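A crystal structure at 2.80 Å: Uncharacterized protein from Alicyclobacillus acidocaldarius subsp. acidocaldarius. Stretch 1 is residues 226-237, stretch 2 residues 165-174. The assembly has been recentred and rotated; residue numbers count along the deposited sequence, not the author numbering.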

# COMPACT_ATOMS: atom_id res chain seq x y z
N GLY B 226 -6.61 21.54 11.91
CA GLY B 226 -7.74 21.71 12.79
C GLY B 226 -8.95 21.24 12.01
O GLY B 226 -8.96 20.12 11.48
N THR B 227 -9.95 22.10 11.90
CA THR B 227 -11.21 21.74 11.27
C THR B 227 -11.27 22.12 9.80
O THR B 227 -12.30 21.94 9.15
CB THR B 227 -12.38 22.40 12.00
OG1 THR B 227 -12.12 23.81 12.13
CG2 THR B 227 -12.55 21.79 13.39
N ASN B 228 -10.18 22.66 9.27
CA ASN B 228 -10.17 23.09 7.88
C ASN B 228 -10.45 21.95 6.92
O ASN B 228 -9.99 20.82 7.13
CB ASN B 228 -8.83 23.73 7.55
CG ASN B 228 -8.45 24.80 8.54
OD1 ASN B 228 -9.08 24.97 9.59
ND2 ASN B 228 -7.39 25.54 8.22
N GLU B 229 -11.19 22.24 5.85
CA GLU B 229 -11.53 21.24 4.84
C GLU B 229 -10.29 20.79 4.08
O GLU B 229 -9.28 21.48 4.07
CB GLU B 229 -12.58 21.78 3.86
CG GLU B 229 -13.95 22.00 4.48
CD GLU B 229 -15.01 22.39 3.47
OE1 GLU B 229 -15.46 21.49 2.70
OE2 GLU B 229 -15.39 23.58 3.45
N LEU B 230 -10.36 19.61 3.47
CA LEU B 230 -9.24 19.08 2.70
C LEU B 230 -9.65 18.68 1.29
O LEU B 230 -10.84 18.46 1.01
CB LEU B 230 -8.64 17.87 3.39
CG LEU B 230 -8.46 18.07 4.89
CD1 LEU B 230 -8.02 16.77 5.53
CD2 LEU B 230 -7.46 19.18 5.13
N LEU B 231 -8.66 18.59 0.42
CA LEU B 231 -8.92 18.18 -0.95
C LEU B 231 -8.35 16.80 -1.21
O LEU B 231 -7.14 16.62 -1.22
CB LEU B 231 -8.29 19.16 -1.93
CG LEU B 231 -8.72 18.79 -3.34
CD1 LEU B 231 -10.18 19.16 -3.51
CD2 LEU B 231 -7.85 19.46 -4.39
N GLY B 232 -9.23 15.83 -1.41
CA GLY B 232 -8.80 14.52 -1.85
C GLY B 232 -8.80 14.38 -3.36
O GLY B 232 -9.59 15.02 -4.06
N VAL B 233 -7.92 13.53 -3.86
CA VAL B 233 -7.91 13.17 -5.27
C VAL B 233 -7.77 11.66 -5.37
O VAL B 233 -6.73 11.10 -5.01
CB VAL B 233 -6.70 13.78 -6.00
CG1 VAL B 233 -6.71 13.36 -7.48
CG2 VAL B 233 -6.69 15.30 -5.85
N ALA B 234 -8.79 11.00 -5.89
CA ALA B 234 -8.73 9.57 -6.05
C ALA B 234 -8.79 9.24 -7.52
O ALA B 234 -9.64 9.76 -8.25
CB ALA B 234 -9.86 8.90 -5.31
N ARG B 235 -7.88 8.39 -7.96
CA ARG B 235 -7.86 7.95 -9.35
C ARG B 235 -7.82 6.44 -9.36
O ARG B 235 -7.66 5.79 -8.32
CB ARG B 235 -6.68 8.56 -10.13
CG ARG B 235 -5.32 7.90 -9.90
CD ARG B 235 -4.19 8.61 -10.66
NE ARG B 235 -2.87 8.03 -10.37
CZ ARG B 235 -2.24 7.13 -11.13
NH1 ARG B 235 -2.80 6.68 -12.25
NH2 ARG B 235 -1.04 6.67 -10.76
N ALA B 236 -8.05 5.87 -10.53
CA ALA B 236 -8.02 4.43 -10.68
C ALA B 236 -6.95 4.08 -11.68
O ALA B 236 -6.50 4.93 -12.45
CB ALA B 236 -9.37 3.91 -11.14
N THR B 237 -6.53 2.83 -11.66
CA THR B 237 -5.52 2.38 -12.61
C THR B 237 -6.15 1.43 -13.63
O THR B 237 -6.22 1.74 -14.82
CB THR B 237 -4.35 1.71 -11.89
OG1 THR B 237 -4.12 2.38 -10.65
CG2 THR B 237 -3.11 1.80 -12.75
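Stretch 2 165-174: DATTYQWMRD

Stretch 2 pairs with stretch 1 as an antiparallel neighbour in a sheet: strand 168-174 runs against strand 230-237 at 137° between N-to-C directions, with a closest axis approach of 4.7 Å. The extended phi/psi values, such as -87/136 at Trp171 and -151/147 at Met172, fit this assignment. Register follows from three reciprocal backbone hydrogen-bond pairs: Met172 N to Leu230 O and Leu230 N to Met172 O, both 2.8 Å; Gln170 N to Gly232 O, 3.2 Å, and Gly232 N to Gln170 O, 3.0 Å; Thr168 N to Ala234 O, 2.8 Å, and Ala234 N to Thr168 O, 3.1 Å.

Trp171, which has the most area covered, lies opposite Leu231 in a non-hydrogen-bonded pair. With chi1 -69° (m) and chi2 111°, the indole has Leu231 CD1 4.0 Å from the centroid of the Trp171 six-membered ring, 12° off the normal, a CH-pi contact over the face. Val233 and Tyr169 share that side of the sheet, Val233 CG1 meeting the ring edge at Tyr169 CE1, 3.7 Å.

On the other side, selenomethionine Met172 brings its CE to 3.5 Å from Gly232 N. An ideal CB placed on Gly232 would lie 2.8 Å from Met172 CE, a clash. One step beyond the last bridge, Glu229 CG packs 3.8 Å from Arg173 CD.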

# COMPACT_ATOMS: atom_id res chain seq x y z
N ASP B 165 -13.81 9.60 -17.20
CA ASP B 165 -12.67 8.97 -16.56
C ASP B 165 -12.97 8.62 -15.10
O ASP B 165 -14.08 8.86 -14.62
CB ASP B 165 -11.45 9.87 -16.64
CG ASP B 165 -11.73 11.27 -16.14
OD1 ASP B 165 -11.32 11.58 -15.00
OD2 ASP B 165 -12.38 12.04 -16.88
N ALA B 166 -11.99 8.03 -14.42
CA ALA B 166 -12.16 7.56 -13.05
C ALA B 166 -11.69 8.53 -11.96
O ALA B 166 -11.65 8.17 -10.79
CB ALA B 166 -11.50 6.20 -12.87
N THR B 167 -11.28 9.73 -12.34
CA THR B 167 -10.65 10.66 -11.40
C THR B 167 -11.65 11.55 -10.64
O THR B 167 -12.48 12.23 -11.24
CB THR B 167 -9.60 11.56 -12.11
OG1 THR B 167 -8.48 10.77 -12.53
CG2 THR B 167 -9.13 12.67 -11.18
N THR B 168 -11.54 11.55 -9.32
CA THR B 168 -12.41 12.36 -8.46
C THR B 168 -11.64 13.44 -7.71
O THR B 168 -10.53 13.20 -7.22
CB THR B 168 -13.13 11.48 -7.41
OG1 THR B 168 -14.13 10.68 -8.05
CG2 THR B 168 -13.80 12.35 -6.34
N TYR B 169 -12.23 14.64 -7.65
CA TYR B 169 -11.77 15.69 -6.73
C TYR B 169 -12.89 16.00 -5.75
O TYR B 169 -14.05 16.12 -6.15
CB TYR B 169 -11.42 16.98 -7.46
CG TYR B 169 -10.36 16.89 -8.54
CD1 TYR B 169 -9.48 15.81 -8.61
CD2 TYR B 169 -10.22 17.91 -9.48
CE1 TYR B 169 -8.51 15.75 -9.61
CE2 TYR B 169 -9.26 17.86 -10.47
CZ TYR B 169 -8.40 16.78 -10.54
OH TYR B 169 -7.44 16.74 -11.54
N GLN B 170 -12.56 16.15 -4.47
CA GLN B 170 -13.56 16.59 -3.51
C GLN B 170 -12.99 17.36 -2.32
O GLN B 170 -11.87 17.10 -1.85
CB GLN B 170 -14.38 15.41 -3.00
CG GLN B 170 -13.61 14.45 -2.10
CD GLN B 170 -14.28 13.08 -2.03
OE1 GLN B 170 -14.95 12.65 -2.97
NE2 GLN B 170 -14.09 12.39 -0.90
N TRP B 171 -13.76 18.32 -1.84
CA TRP B 171 -13.49 18.93 -0.56
C TRP B 171 -14.19 18.05 0.46
O TRP B 171 -15.33 17.63 0.25
CB TRP B 171 -14.05 20.34 -0.48
CG TRP B 171 -13.34 21.31 -1.37
CD1 TRP B 171 -13.83 21.92 -2.49
CD2 TRP B 171 -12.00 21.79 -1.21
NE1 TRP B 171 -12.88 22.75 -3.04
CE2 TRP B 171 -11.75 22.68 -2.27
CE3 TRP B 171 -10.98 21.54 -0.27
CZ2 TRP B 171 -10.52 23.34 -2.43
CZ3 TRP B 171 -9.76 22.19 -0.43
CH2 TRP B 171 -9.54 23.08 -1.50
N MSE B 172 -13.49 17.76 1.54
CA MSE B 172 -14.04 16.91 2.58
C MSE B 172 -13.48 17.26 3.94
O MSE B 172 -12.31 17.67 4.08
CB MSE B 172 -13.72 15.45 2.26
CG MSE B 172 -12.24 15.16 2.34
SE MSE B 172 -11.64 13.68 1.25
CE MSE B 172 -9.72 13.93 1.48
N ARG B 173 -14.31 17.09 4.96
CA ARG B 173 -13.91 17.23 6.34
C ARG B 173 -14.83 16.35 7.17
O ARG B 173 -15.85 15.87 6.68
CB ARG B 173 -14.00 18.68 6.80
CG ARG B 173 -15.41 19.23 6.87
CD ARG B 173 -15.44 20.53 7.66
NE ARG B 173 -16.70 21.26 7.50
CZ ARG B 173 -17.85 20.89 8.05
NH1 ARG B 173 -17.91 19.78 8.77
NH2 ARG B 173 -18.95 21.62 7.87
N ASP B 174 -14.45 16.10 8.41
CA ASP B 174 -15.36 15.50 9.36
C ASP B 174 -16.57 16.39 9.48
O ASP B 174 -16.45 17.62 9.45
CB ASP B 174 -14.72 15.38 10.75
CG ASP B 174 -13.44 14.57 10.73
OD1 ASP B 174 -12.35 15.16 10.96
OD2 ASP B 174 -13.52 13.35 10.50